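Local coordinates for BH1478 protein (Bacillus halodurans, PDB 2QUP), which is of unknown function, belongs to the DUF327 family and folds as a monomeric bundle of four helices, at residues I50-G54 against E65-Y69; K55-R61 against K124-L130; K111-L115 against M132-I136; F76-V81 against L140-Y144. All blocks are in the same frame, centred on the assembly; numbering follows the deposited sequence.

Contact 1: residues I50-G54 against E65-Y69; sequences IDDQG and ELRKY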
loop_
_atom_site.group_PDB
_atom_site.type_symbol
_atom_site.label_atom_id
_atom_site.label_comp_id
_atom_site.label_asym_id
_atom_site.label_seq_id
_atom_site.Cartn_x
_atom_site.Cartn_y
_atom_site.Cartn_z
ATOM N N ILE A 50 1.762 3.841 7.624
ATOM C CA ILE A 50 2.762 3.203 6.768
ATOM C C ILE A 50 3.991 4.087 6.550
ATOM O O ILE A 50 5.117 3.596 6.619
ATOM C CB ILE A 50 2.138 2.728 5.434
ATOM C CG1 ILE A 50 1.140 1.592 5.678
ATOM C CG2 ILE A 50 3.173 2.170 4.500
ATOM C CD1 ILE A 50 0.360 1.235 4.432
ATOM N N ASP A 51 3.779 5.380 6.306
ATOM C CA ASP A 51 4.890 6.344 6.162
ATOM C C ASP A 51 5.757 6.425 7.417
ATOM O O ASP A 51 6.987 6.445 7.345
ATOM C CB ASP A 51 4.348 7.747 5.882
ATOM C CG ASP A 51 3.989 7.955 4.443
ATOM O OD1 ASP A 51 4.565 7.272 3.571
ATOM O OD2 ASP A 51 3.126 8.814 4.181
ATOM N N ASP A 52 5.098 6.490 8.568
ATOM C CA ASP A 52 5.783 6.605 9.859
ATOM C C ASP A 52 6.555 5.332 10.215
ATOM O O ASP A 52 7.658 5.384 10.784
ATOM C CB ASP A 52 4.764 6.874 10.974
ATOM C CG ASP A 52 4.244 8.285 10.961
ATOM O OD1 ASP A 52 4.962 9.179 10.464
ATOM O OD2 ASP A 52 3.109 8.492 11.458
ATOM N N GLN A 53 5.963 4.186 9.882
ATOM C CA GLN A 53 6.566 2.914 10.209
ATOM C C GLN A 53 7.712 2.623 9.229
ATOM O O GLN A 53 8.643 1.915 9.556
ATOM C CB GLN A 53 5.496 1.811 10.184
ATOM C CG GLN A 53 5.963 0.434 10.665
ATOM C CD GLN A 53 6.756 0.454 11.964
ATOM O OE1 GLN A 53 6.291 0.959 12.977
ATOM N NE2 GLN A 53 7.945 -0.133 11.941
ATOM N N GLY A 54 7.636 3.187 8.035
ATOM C CA GLY A 54 8.607 2.858 7.001
ATOM C C GLY A 54 9.854 3.636 7.318
ATOM O O GLY A 54 10.970 3.145 7.173
ATOM N N GLU A 65 10.632 -4.112 13.530
ATOM C CA GLU A 65 10.039 -2.980 12.818
ATOM C C GLU A 65 9.558 -3.395 11.426
ATOM O O GLU A 65 8.548 -2.889 10.948
ATOM C CB GLU A 65 10.960 -1.727 12.782
ATOM C CG GLU A 65 11.301 -1.068 14.193
ATOM C CD GLU A 65 10.126 -1.037 15.202
ATOM O OE1 GLU A 65 10.345 -1.297 16.400
ATOM O OE2 GLU A 65 8.998 -0.721 14.795
ATOM N N LEU A 66 10.280 -4.333 10.805
ATOM C CA LEU A 66 9.838 -5.026 9.591
ATOM C C LEU A 66 8.472 -5.711 9.761
ATOM O O LEU A 66 7.558 -5.516 8.961
ATOM C CB LEU A 66 10.908 -6.016 9.109
ATOM C CG LEU A 66 10.702 -6.641 7.725
ATOM C CD1 LEU A 66 10.843 -5.653 6.554
ATOM C CD2 LEU A 66 11.619 -7.806 7.535
ATOM N N ARG A 67 8.330 -6.483 10.817
ATOM C CA ARG A 67 7.063 -7.130 11.114
ATOM C C ARG A 67 5.917 -6.108 11.110
ATOM O O ARG A 67 4.910 -6.312 10.422
ATOM C CB ARG A 67 7.130 -7.850 12.466
ATOM C CG ARG A 67 7.582 -9.317 12.416
ATOM C CD ARG A 67 8.111 -9.850 13.779
ATOM N NE ARG A 67 7.420 -9.286 14.941
ATOM C CZ ARG A 67 8.010 -8.942 16.088
ATOM N NH1 ARG A 67 9.313 -9.110 16.268
ATOM N NH2 ARG A 67 7.284 -8.439 17.075
ATOM N N LYS A 68 6.078 -5.008 11.848
ATOM C CA LYS A 68 5.025 -3.996 11.958
ATOM C C LYS A 68 4.746 -3.312 10.609
ATOM O O LYS A 68 3.600 -3.066 10.265
ATOM C CB LYS A 68 5.333 -2.976 13.065
ATOM C CG LYS A 68 4.319 -1.838 13.147
ATOM C CD LYS A 68 4.131 -1.257 14.539
ATOM C CE LYS A 68 3.058 -0.176 14.516
ATOM N NZ LYS A 68 1.821 -0.675 13.859
ATOM N N TYR A 69 5.800 -3.046 9.847
ATOM C CA TYR A 69 5.714 -2.463 8.496
ATOM C C TYR A 69 4.889 -3.319 7.529
ATOM O O TYR A 69 3.916 -2.847 6.926
ATOM C CB TYR A 69 7.134 -2.301 7.917
ATOM C CG TYR A 69 7.132 -1.667 6.542
ATOM C CD1 TYR A 69 6.806 -0.322 6.380
ATOM C CD2 TYR A 69 7.426 -2.415 5.401
ATOM C CE1 TYR A 69 6.790 0.268 5.121
ATOM C CE2 TYR A 69 7.399 -1.836 4.134
ATOM C CZ TYR A 69 7.091 -0.493 4.008
ATOM O OH TYR A 69 7.073 0.084 2.766
#
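Gln53 reaches across from helix 27-60 and lays its amide between Glu65 and Lys68 of helix 63-88, its CG against the backbone of Tyr69. Its NE2 donates to Glu65 OE2 at 3.1 Å, with a fairly straight N-H···O angle of 157°, and meets the lone pair of OE2 that faces away from the other carboxylate oxygen. Amide and carboxylate lie nearly coplanar. Gln53 OE1 rests 3.4 Å from Lys68 CG, against the methylene part of that lysine. The aliphatic stem takes part too: Gln53 CG packs 3.6 Å from the backbone N of Tyr69. With CG anti to the backbone N (chi1 -173°) and a bend at chi2, the chain first crosses the gap and then turns its amide toward Glu65. Farther in, the Tyr69 ring brings CE1 to 3.7 Å from Gly54 CA and presents an edge to Ile50 O, while Ile50 CG2 lies 4.1 Å from Tyr69 CE1. Helix 98-120 and helix 126-144 also meet this ring. With an alanine at Gln53, Glu65 OE2 would probably lose this donor and the Lys68 methylenes one of their packing partners. The antiparallel pairing thus sets one directional bond, Gln53 to Glu65, beside largely apolar packing round Tyr69.

Contact 2: residues K55-R61 against K124-L130; sequences KLLSETR and KKGLDIL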
loop_
_atom_site.group_PDB
_atom_site.type_symbol
_atom_site.label_atom_id
_atom_site.label_comp_id
_atom_site.label_asym_id
_atom_site.label_seq_id
_atom_site.Cartn_x
_atom_site.Cartn_y
_atom_site.Cartn_z
ATOM N N LYS A 55 9.634 4.879 7.733
ATOM C CA LYS A 55 10.652 5.713 8.326
ATOM C C LYS A 55 11.319 5.123 9.566
ATOM O O LYS A 55 12.554 5.035 9.611
ATOM C CB LYS A 55 10.093 7.110 8.595
ATOM C CG LYS A 55 11.035 8.007 9.382
ATOM C CD LYS A 55 11.572 9.113 8.514
ATOM C CE LYS A 55 12.901 8.743 7.894
ATOM N NZ LYS A 55 13.293 9.763 6.875
ATOM N N LEU A 56 10.525 4.715 10.565
ATOM C CA LEU A 56 11.046 3.976 11.735
ATOM C C LEU A 56 11.920 2.812 11.344
ATOM O O LEU A 56 13.004 2.662 11.898
ATOM C CB LEU A 56 9.906 3.432 12.613
ATOM C CG LEU A 56 10.280 2.943 14.007
ATOM C CD1 LEU A 56 11.231 3.922 14.664
ATOM C CD2 LEU A 56 9.014 2.793 14.862
ATOM N N LEU A 57 11.450 2.004 10.384
ATOM C CA LEU A 57 12.179 0.816 9.935
ATOM C C LEU A 57 13.475 1.217 9.294
ATOM O O LEU A 57 14.460 0.548 9.501
ATOM C CB LEU A 57 11.379 -0.030 8.936
ATOM C CG LEU A 57 12.141 -1.068 8.077
ATOM C CD1 LEU A 57 12.787 -2.178 8.911
ATOM C CD2 LEU A 57 11.220 -1.657 7.017
ATOM N N SER A 58 13.478 2.301 8.531
ATOM C CA SER A 58 14.711 2.804 7.908
ATOM C C SER A 58 15.761 3.241 8.949
ATOM O O SER A 58 16.989 3.124 8.718
ATOM C CB SER A 58 14.373 3.963 6.981
ATOM O OG SER A 58 14.244 5.160 7.723
ATOM N N GLU A 59 15.275 3.734 10.091
ATOM C CA GLU A 59 16.111 4.191 11.198
ATOM C C GLU A 59 16.558 3.021 12.082
ATOM O O GLU A 59 17.720 2.940 12.454
ATOM C CB GLU A 59 15.340 5.196 12.076
ATOM C CG GLU A 59 14.928 6.513 11.420
ATOM C CD GLU A 59 16.101 7.424 11.073
ATOM O OE1 GLU A 59 16.263 7.720 9.871
ATOM O OE2 GLU A 59 16.847 7.857 11.985
ATOM N N THR A 60 15.632 2.144 12.461
ATOM C CA THR A 60 15.956 1.082 13.411
ATOM C C THR A 60 16.545 -0.130 12.715
ATOM O O THR A 60 17.593 -0.618 13.143
ATOM C CB THR A 60 14.762 0.625 14.245
ATOM O OG1 THR A 60 13.818 0.011 13.376
ATOM C CG2 THR A 60 14.107 1.786 14.956
ATOM N N ARG A 61 15.859 -0.611 11.696
ATOM C CA ARG A 61 16.306 -1.735 10.815
ATOM C C ARG A 61 16.277 -3.079 11.571
ATOM O O ARG A 61 17.112 -3.900 11.418
ATOM C CB ARG A 61 17.644 -1.468 10.104
ATOM C CG ARG A 61 17.693 -0.143 9.347
ATOM C CD ARG A 61 19.112 0.319 9.072
ATOM N NE ARG A 61 19.843 0.686 10.290
ATOM C CZ ARG A 61 20.023 1.932 10.733
ATOM N NH1 ARG A 61 20.713 2.144 11.844
ATOM N NH2 ARG A 61 19.502 2.971 10.089
ATOM N N LYS A 124 23.735 -2.983 6.287
ATOM C CA LYS A 124 22.335 -2.545 6.399
ATOM C C LYS A 124 22.187 -1.007 6.419
ATOM O O LYS A 124 22.247 -0.387 7.490
ATOM C CB LYS A 124 21.715 -3.148 7.663
ATOM C CG LYS A 124 20.227 -3.394 7.589
ATOM C CD LYS A 124 19.729 -4.289 8.726
ATOM C CE LYS A 124 20.784 -4.626 9.784
ATOM N NZ LYS A 124 21.335 -6.012 9.621
ATOM N N LYS A 125 21.983 -0.407 5.241
ATOM C CA LYS A 125 22.069 1.047 5.083
ATOM C C LYS A 125 20.710 1.745 5.096
ATOM O O LYS A 125 19.840 1.450 4.276
ATOM C CB LYS A 125 22.866 1.410 3.830
ATOM C CG LYS A 125 24.376 1.416 4.063
ATOM C CD LYS A 125 25.105 2.207 2.982
ATOM C CE LYS A 125 25.967 1.309 2.094
ATOM N NZ LYS A 125 25.649 1.485 0.646
ATOM N N GLY A 126 20.538 2.679 6.029
ATOM C CA GLY A 126 19.267 3.374 6.226
ATOM C C GLY A 126 18.699 4.059 4.989
ATOM O O GLY A 126 17.497 4.113 4.832
ATOM N N LEU A 127 19.547 4.571 4.092
ATOM C CA LEU A 127 19.036 5.326 2.951
ATOM C C LEU A 127 18.503 4.448 1.828
ATOM O O LEU A 127 17.486 4.786 1.201
ATOM C CB LEU A 127 20.064 6.320 2.423
ATOM C CG LEU A 127 19.560 7.416 1.484
ATOM C CD1 LEU A 127 18.492 8.290 2.136
ATOM C CD2 LEU A 127 20.765 8.251 1.099
ATOM N N ASP A 128 19.194 3.335 1.578
ATOM C CA ASP A 128 18.722 2.273 0.676
ATOM C C ASP A 128 17.398 1.696 1.158
ATOM O O ASP A 128 16.500 1.507 0.363
ATOM C CB ASP A 128 19.757 1.149 0.566
ATOM C CG ASP A 128 21.105 1.630 0.036
ATOM O OD1 ASP A 128 21.170 2.648 -0.683
ATOM O OD2 ASP A 128 22.116 0.980 0.351
ATOM N N ILE A 129 17.288 1.425 2.455
ATOM C CA ILE A 129 16.021 0.972 3.067
ATOM C C ILE A 129 14.874 1.979 2.897
ATOM O O ILE A 129 13.762 1.619 2.504
ATOM C CB ILE A 129 16.229 0.546 4.536
ATOM C CG1 ILE A 129 17.204 -0.641 4.586
ATOM C CG2 ILE A 129 14.905 0.215 5.220
ATOM C CD1 ILE A 129 17.215 -1.432 5.863
ATOM N N LEU A 130 15.177 3.251 3.150
ATOM C CA LEU A 130 14.295 4.358 2.814
ATOM C C LEU A 130 13.819 4.354 1.362
ATOM O O LEU A 130 12.617 4.499 1.100
ATOM C CB LEU A 130 14.956 5.687 3.185
ATOM C CG LEU A 130 14.106 6.931 3.377
ATOM C CD1 LEU A 130 12.895 6.645 4.312
ATOM C CD2 LEU A 130 15.015 8.007 3.940
#
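Ile129 carries the apolar part of this contact, reaching from helix 126-144 to the last turn of helix 27-60 with two different branches. Its chi1 of -62° sets CG1 anti to the carbonyl carbon and leaves CG2 anti to the backbone N, where CG2 lies 3.7 Å from Ser58 CA and also meets Leu57 CG; CD1 runs out to Arg61 CG at 3.7 Å. Exchange of Ile129 for an alanine would probably open a gap beside Ser58 and leave the Arg61 methylenes freer to move. At the flank, Leu130 places CD2 3.8 Å from Lys55 NZ.

Close backbone packing comes next. Gly126 CA sits 3.4 Å from Ser58 O, and a side chain at Gly126 would come very near both that oxygen and Arg61 NH2.

None of the polar bonds spans the two segments; those at Ser58 and Arg61 lie within 55-61. Ser58 OG donates to Lys55 O, which also accepts from Glu59 N, and Arg61 NH2 bonds to Ser58 O at 2.9 Å, in the carbonyl plane. Arg61, with positive phi just after the helix, sends CD to 3.6 Å from Lys124 O. The poorly ordered Lys124 lays its CD beside Arg61 CB while its NZ bonds to Ala121 O.

The segments 55-60 and 126-130 run antiparallel, at 156°; Val119 of helix 98-120 touches both Leu57 and Ile129, and helix 63-88 meets Leu57 through Leu66 and Tyr69.

Contact 3: residues K111-L115 against M132-I136; sequences KLLDL and MVGEI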
loop_
_atom_site.group_PDB
_atom_site.type_symbol
_atom_site.label_atom_id
_atom_site.label_comp_id
_atom_site.label_asym_id
_atom_site.label_seq_id
_atom_site.Cartn_x
_atom_site.Cartn_y
_atom_site.Cartn_z
ATOM N N LYS A 111 8.813 -6.719 -4.182
ATOM C CA LYS A 111 9.538 -5.711 -3.403
ATOM C C LYS A 111 9.612 -5.961 -1.890
ATOM O O LYS A 111 10.651 -5.732 -1.284
ATOM C CB LYS A 111 9.001 -4.293 -3.692
ATOM C CG LYS A 111 9.355 -3.695 -5.075
ATOM C CD LYS A 111 10.815 -3.958 -5.486
ATOM C CE LYS A 111 11.126 -3.419 -6.885
ATOM N NZ LYS A 111 12.515 -3.768 -7.365
ATOM N N LEU A 112 8.504 -6.400 -1.298
ATOM C CA LEU A 112 8.467 -6.751 0.107
ATOM C C LEU A 112 9.462 -7.852 0.464
ATOM O O LEU A 112 10.146 -7.762 1.491
ATOM C CB LEU A 112 7.047 -7.158 0.522
ATOM C CG LEU A 112 6.117 -5.972 0.727
ATOM C CD1 LEU A 112 4.657 -6.448 1.111
ATOM C CD2 LEU A 112 6.693 -5.016 1.817
ATOM N N LEU A 113 9.559 -8.866 -0.397
ATOM C CA LEU A 113 10.488 -9.981 -0.194
ATOM C C LEU A 113 11.923 -9.484 -0.310
ATOM O O LEU A 113 12.786 -9.917 0.437
ATOM C CB LEU A 113 10.232 -11.089 -1.218
ATOM C CG LEU A 113 8.929 -11.892 -1.114
ATOM C CD1 LEU A 113 8.714 -12.748 -2.378
ATOM C CD2 LEU A 113 8.925 -12.758 0.128
ATOM N N ASP A 114 12.161 -8.551 -1.227
ATOM C CA ASP A 114 13.500 -7.975 -1.431
ATOM C C ASP A 114 13.945 -7.076 -0.286
ATOM O O ASP A 114 15.149 -6.898 -0.023
ATOM C CB ASP A 114 13.525 -7.164 -2.722
ATOM C CG ASP A 114 13.598 -8.032 -3.953
ATOM O OD1 ASP A 114 13.534 -7.462 -5.056
ATOM O OD2 ASP A 114 13.721 -9.274 -3.822
ATOM N N LEU A 115 12.954 -6.500 0.370
ATOM C CA LEU A 115 13.152 -5.667 1.532
ATOM C C LEU A 115 13.524 -6.501 2.750
ATOM O O LEU A 115 14.484 -6.178 3.436
ATOM C CB LEU A 115 11.870 -4.862 1.826
ATOM C CG LEU A 115 11.858 -3.969 3.063
ATOM C CD1 LEU A 115 12.848 -2.816 2.919
ATOM C CD2 LEU A 115 10.466 -3.433 3.298
ATOM N N MET A 132 13.719 1.801 -0.725
ATOM C CA MET A 132 12.921 0.589 -0.911
ATOM C C MET A 132 11.488 0.787 -0.436
ATOM O O MET A 132 10.543 0.358 -1.103
ATOM C CB MET A 132 13.554 -0.598 -0.165
ATOM C CG MET A 132 14.864 -1.130 -0.766
ATOM S SD MET A 132 15.727 -2.280 0.343
ATOM C CE MET A 132 17.425 -2.119 -0.242
ATOM N N VAL A 133 11.325 1.428 0.723
ATOM C CA VAL A 133 9.973 1.706 1.224
ATOM C C VAL A 133 9.258 2.800 0.408
ATOM O O VAL A 133 8.045 2.858 0.373
ATOM C CB VAL A 133 9.936 1.991 2.755
ATOM C CG1 VAL A 133 10.735 0.925 3.543
ATOM C CG2 VAL A 133 10.429 3.400 3.079
ATOM N N GLY A 134 10.014 3.660 -0.261
ATOM C CA GLY A 134 9.428 4.778 -0.988
ATOM C C GLY A 134 8.930 4.284 -2.327
ATOM O O GLY A 134 7.973 4.811 -2.870
ATOM N N GLU A 135 9.597 3.245 -2.835
ATOM C CA GLU A 135 9.189 2.502 -4.022
ATOM C C GLU A 135 7.908 1.759 -3.794
ATOM O O GLU A 135 7.018 1.799 -4.617
ATOM C CB GLU A 135 10.219 1.448 -4.317
ATOM C CG GLU A 135 11.174 1.830 -5.381
ATOM C CD GLU A 135 11.850 0.620 -5.939
ATOM O OE1 GLU A 135 13.022 0.396 -5.579
ATOM O OE2 GLU A 135 11.196 -0.123 -6.711
ATOM N N ILE A 136 7.873 1.031 -2.692
ATOM C CA ILE A 136 6.689 0.286 -2.271
ATOM C C ILE A 136 5.516 1.228 -2.206
ATOM O O ILE A 136 4.495 0.959 -2.835
ATOM C CB ILE A 136 6.932 -0.460 -0.930
ATOM C CG1 ILE A 136 7.895 -1.634 -1.184
ATOM C CG2 ILE A 136 5.588 -0.957 -0.298
ATOM C CD1 ILE A 136 8.716 -2.090 0.034
#
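Ile136 CD1 sits between two leucines of helix 98-120, 3.9 Å from Leu115 CD2 and 4.0 Å from Leu112 CD2, and its side chain stands at about a right angle to both. The isoleucine owes this position to its first torsion (chi1 -71°), which sets CG1 anti to the carbonyl carbon and lets the extended branch reach over to the opposite helix. Leu115 divides its work between its methyls. While CD2 meets Ile136, CD1 turns to Met132, with both CB and the sulfur SD of that residue 3.9 Å away, and it also brushes Val133 CG1 at 4.3 Å.

The segments run antiparallel, at 167°, with their axes 10.2 Å apart, as expected for consecutive helices joined by a short connection in an up-and-down bundle. Leu115 lies opposite Met132 at one end and Lys111 opposite Ile136 at the other, one helical turn apart on each side. Tyr69 of helix 63-88 covers the inner side of this layer, touching Leu115, Val133 and Ile136, and Val73 of the same helix touches Leu112.

Farther out, Lys111 bridges apolar and polar zones. Its CB packs 3.8 Å from Ile136 CG1; beyond a bend at chi2 the chain extends past the isoleucine to the solvent-exposed Glu135. There Lys111 CE comes to 3.3 Å from Glu135 OE2, closer than the charged nitrogen: the salt bridge from Lys111 NZ to Glu135 OE2 is long, at 3.9 Å, and probably contributes general electrostatic attraction more than a directed bond.

Contact 4: residues F76-V81 against L140-Y144; sequences FVGDAV and LINIY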
loop_
_atom_site.group_PDB
_atom_site.type_symbol
_atom_site.label_atom_id
_atom_site.label_comp_id
_atom_site.label_asym_id
_atom_site.label_seq_id
_atom_site.Cartn_x
_atom_site.Cartn_y
_atom_site.Cartn_z
ATOM N N PHE A 76 -3.123 -2.610 3.851
ATOM C CA PHE A 76 -3.377 -1.617 2.823
ATOM C C PHE A 76 -3.731 -2.283 1.498
ATOM O O PHE A 76 -4.748 -1.940 0.912
ATOM C CB PHE A 76 -2.137 -0.726 2.621
ATOM C CG PHE A 76 -2.384 0.487 1.759
ATOM C CD1 PHE A 76 -2.585 1.740 2.344
ATOM C CD2 PHE A 76 -2.412 0.380 0.356
ATOM C CE1 PHE A 76 -2.816 2.888 1.542
ATOM C CE2 PHE A 76 -2.653 1.512 -0.455
ATOM C CZ PHE A 76 -2.834 2.774 0.129
ATOM N N VAL A 77 -2.859 -3.182 1.020
ATOM C CA VAL A 77 -3.083 -3.941 -0.199
ATOM C C VAL A 77 -4.491 -4.540 -0.263
ATOM O O VAL A 77 -5.200 -4.333 -1.237
ATOM C CB VAL A 77 -2.032 -5.017 -0.420
ATOM C CG1 VAL A 77 -2.383 -5.894 -1.643
ATOM C CG2 VAL A 77 -0.658 -4.372 -0.635
ATOM N N GLY A 78 -4.891 -5.242 0.787
ATOM C CA GLY A 78 -6.247 -5.802 0.881
ATOM C C GLY A 78 -7.298 -4.758 0.610
ATOM O O GLY A 78 -8.159 -4.951 -0.241
ATOM N N ASP A 79 -7.211 -3.637 1.321
ATOM C CA ASP A 79 -8.229 -2.589 1.238
ATOM C C ASP A 79 -8.179 -1.793 -0.056
ATOM O O ASP A 79 -9.210 -1.349 -0.545
ATOM C CB ASP A 79 -8.127 -1.638 2.427
ATOM C CG ASP A 79 -8.597 -2.268 3.724
ATOM O OD1 ASP A 79 -8.298 -1.700 4.792
ATOM O OD2 ASP A 79 -9.260 -3.328 3.684
ATOM N N ALA A 80 -6.977 -1.594 -0.592
ATOM C CA ALA A 80 -6.799 -0.887 -1.847
ATOM C C ALA A 80 -7.261 -1.668 -3.073
ATOM O O ALA A 80 -7.856 -1.074 -3.980
ATOM C CB ALA A 80 -5.362 -0.457 -2.017
ATOM N N VAL A 81 -6.984 -2.975 -3.110
ATOM C CA VAL A 81 -7.526 -3.864 -4.167
ATOM C C VAL A 81 -9.048 -3.860 -4.167
ATOM O O VAL A 81 -9.665 -3.751 -5.215
ATOM C CB VAL A 81 -7.013 -5.332 -4.074
ATOM C CG1 VAL A 81 -7.628 -6.203 -5.186
ATOM C CG2 VAL A 81 -5.519 -5.401 -4.210
ATOM N N LEU A 140 2.044 1.228 -4.010
ATOM C CA LEU A 140 0.821 1.084 -3.181
ATOM C C LEU A 140 -0.308 2.036 -3.529
ATOM O O LEU A 140 -1.508 1.673 -3.525
ATOM C CB LEU A 140 1.163 1.275 -1.707
ATOM C CG LEU A 140 1.764 0.113 -0.904
ATOM C CD1 LEU A 140 2.003 0.573 0.515
ATOM C CD2 LEU A 140 0.909 -1.149 -0.918
ATOM N N ILE A 141 0.062 3.286 -3.770
ATOM C CA ILE A 141 -0.941 4.307 -4.060
ATOM C C ILE A 141 -1.567 4.106 -5.451
ATOM O O ILE A 141 -2.669 4.571 -5.715
ATOM C CB ILE A 141 -0.382 5.750 -3.874
ATOM C CG1 ILE A 141 0.839 5.982 -4.761
ATOM C CG2 ILE A 141 -0.026 6.030 -2.414
ATOM C CD1 ILE A 141 1.379 7.397 -4.709
ATOM N N ASN A 142 -0.853 3.413 -6.336
ATOM C CA ASN A 142 -1.376 3.084 -7.659
ATOM C C ASN A 142 -2.340 1.898 -7.703
ATOM O O ASN A 142 -2.880 1.599 -8.765
ATOM C CB ASN A 142 -0.242 2.777 -8.609
ATOM C CG ASN A 142 0.651 3.960 -8.862
ATOM O OD1 ASN A 142 0.232 5.107 -8.774
ATOM N ND2 ASN A 142 1.897 3.680 -9.200
ATOM N N ILE A 143 -2.524 1.204 -6.580
ATOM C CA ILE A 143 -3.363 -0.003 -6.556
ATOM C C ILE A 143 -4.782 0.386 -6.872
ATOM O O ILE A 143 -5.393 -0.176 -7.784
ATOM C CB ILE A 143 -3.302 -0.814 -5.207
ATOM C CG1 ILE A 143 -1.981 -1.585 -5.102
ATOM C CG2 ILE A 143 -4.370 -1.901 -5.216
ATOM C CD1 ILE A 143 -1.600 -2.039 -3.689
ATOM N N TYR A 144 -5.303 1.359 -6.134
ATOM C CA TYR A 144 -6.739 1.578 -6.140
ATOM C C TYR A 144 -7.153 2.382 -7.366
ATOM O O TYR A 144 -8.164 2.078 -8.004
ATOM C CB TYR A 144 -7.227 2.210 -4.836
ATOM C CG TYR A 144 -6.561 3.518 -4.492
ATOM C CD1 TYR A 144 -7.054 4.723 -4.991
ATOM C CD2 TYR A 144 -5.434 3.555 -3.671
ATOM C CE1 TYR A 144 -6.444 5.922 -4.703
ATOM C CE2 TYR A 144 -4.823 4.755 -3.367
ATOM C CZ TYR A 144 -5.337 5.934 -3.889
ATOM O OH TYR A 144 -4.744 7.135 -3.602
#
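A chi1 of -169° puts the Phe76 ring anti to its own backbone N and carries it across to helix 126-144, where CE2 lies 3.3 Å from Leu140 O; that oxygen approaches the ring edge, near its plane. Leu140 in turn has CG anti to its carbonyl carbon (chi1 -81°), and its CD2 methyl settles between Val77 CG2, 3.6 Å away, and Phe76 CD2.

One turn on, Ile143 packs against Ala80. The small Ala80 CB allows a close approach, with Ile143 CG2 at 3.6 Å from it, and the same methyl lies 3.8 Å from Val81 CG2. The other branch of Ile143 ends in CD1, which meets Val77 CG2 at 4.0 Å, so that Val77 spans two residues of the facing helix. Tyr144 completes the row: its CB stands 3.5 Å from Ala80 O, its CA makes a CA-H···O contact with the same oxygen, and the ring turns an edge to Ala80 CB.

Cohesion comes from apolar side-chain packing together with close contacts to backbone atoms, between helix segments that run roughly parallel, at 26°, their axes 8.6 Å apart. Met47 of helix 27-60 touches both Phe76 and Leu140. On helix 98-120, Val105 packs on Val77 and Val81 while Ile104 meets Ile143, and Arg96, just ahead of that helix, bonds to Ile143 O, so all four helices converge around this pair.

In the fold
The four contacts sample the pairings of one four-helix bundle. Contact 1 joins helices 27-60 and 63-88, contact 3 joins 98-120 and 126-144, both antiparallel neighbours in sequence. Contacts 2 and 4 tie helix 126-144 back to helices 27-60 and 63-88. Along the chain, contact 1 closes before contact 3 opens, contact 2 crosses the other three, and contact 3 falls between the segments of contact 4. Contacts 1, 2 and 3 cluster, their centres 10 to 11 Å apart, joined through Tyr69 and Leu57. Contact 4 lies nearer the chain's centre, about 23 Å centre to centre from contact 2, and touches contact 1 through Ile50. The last helix therefore closes the bundle along much of its length.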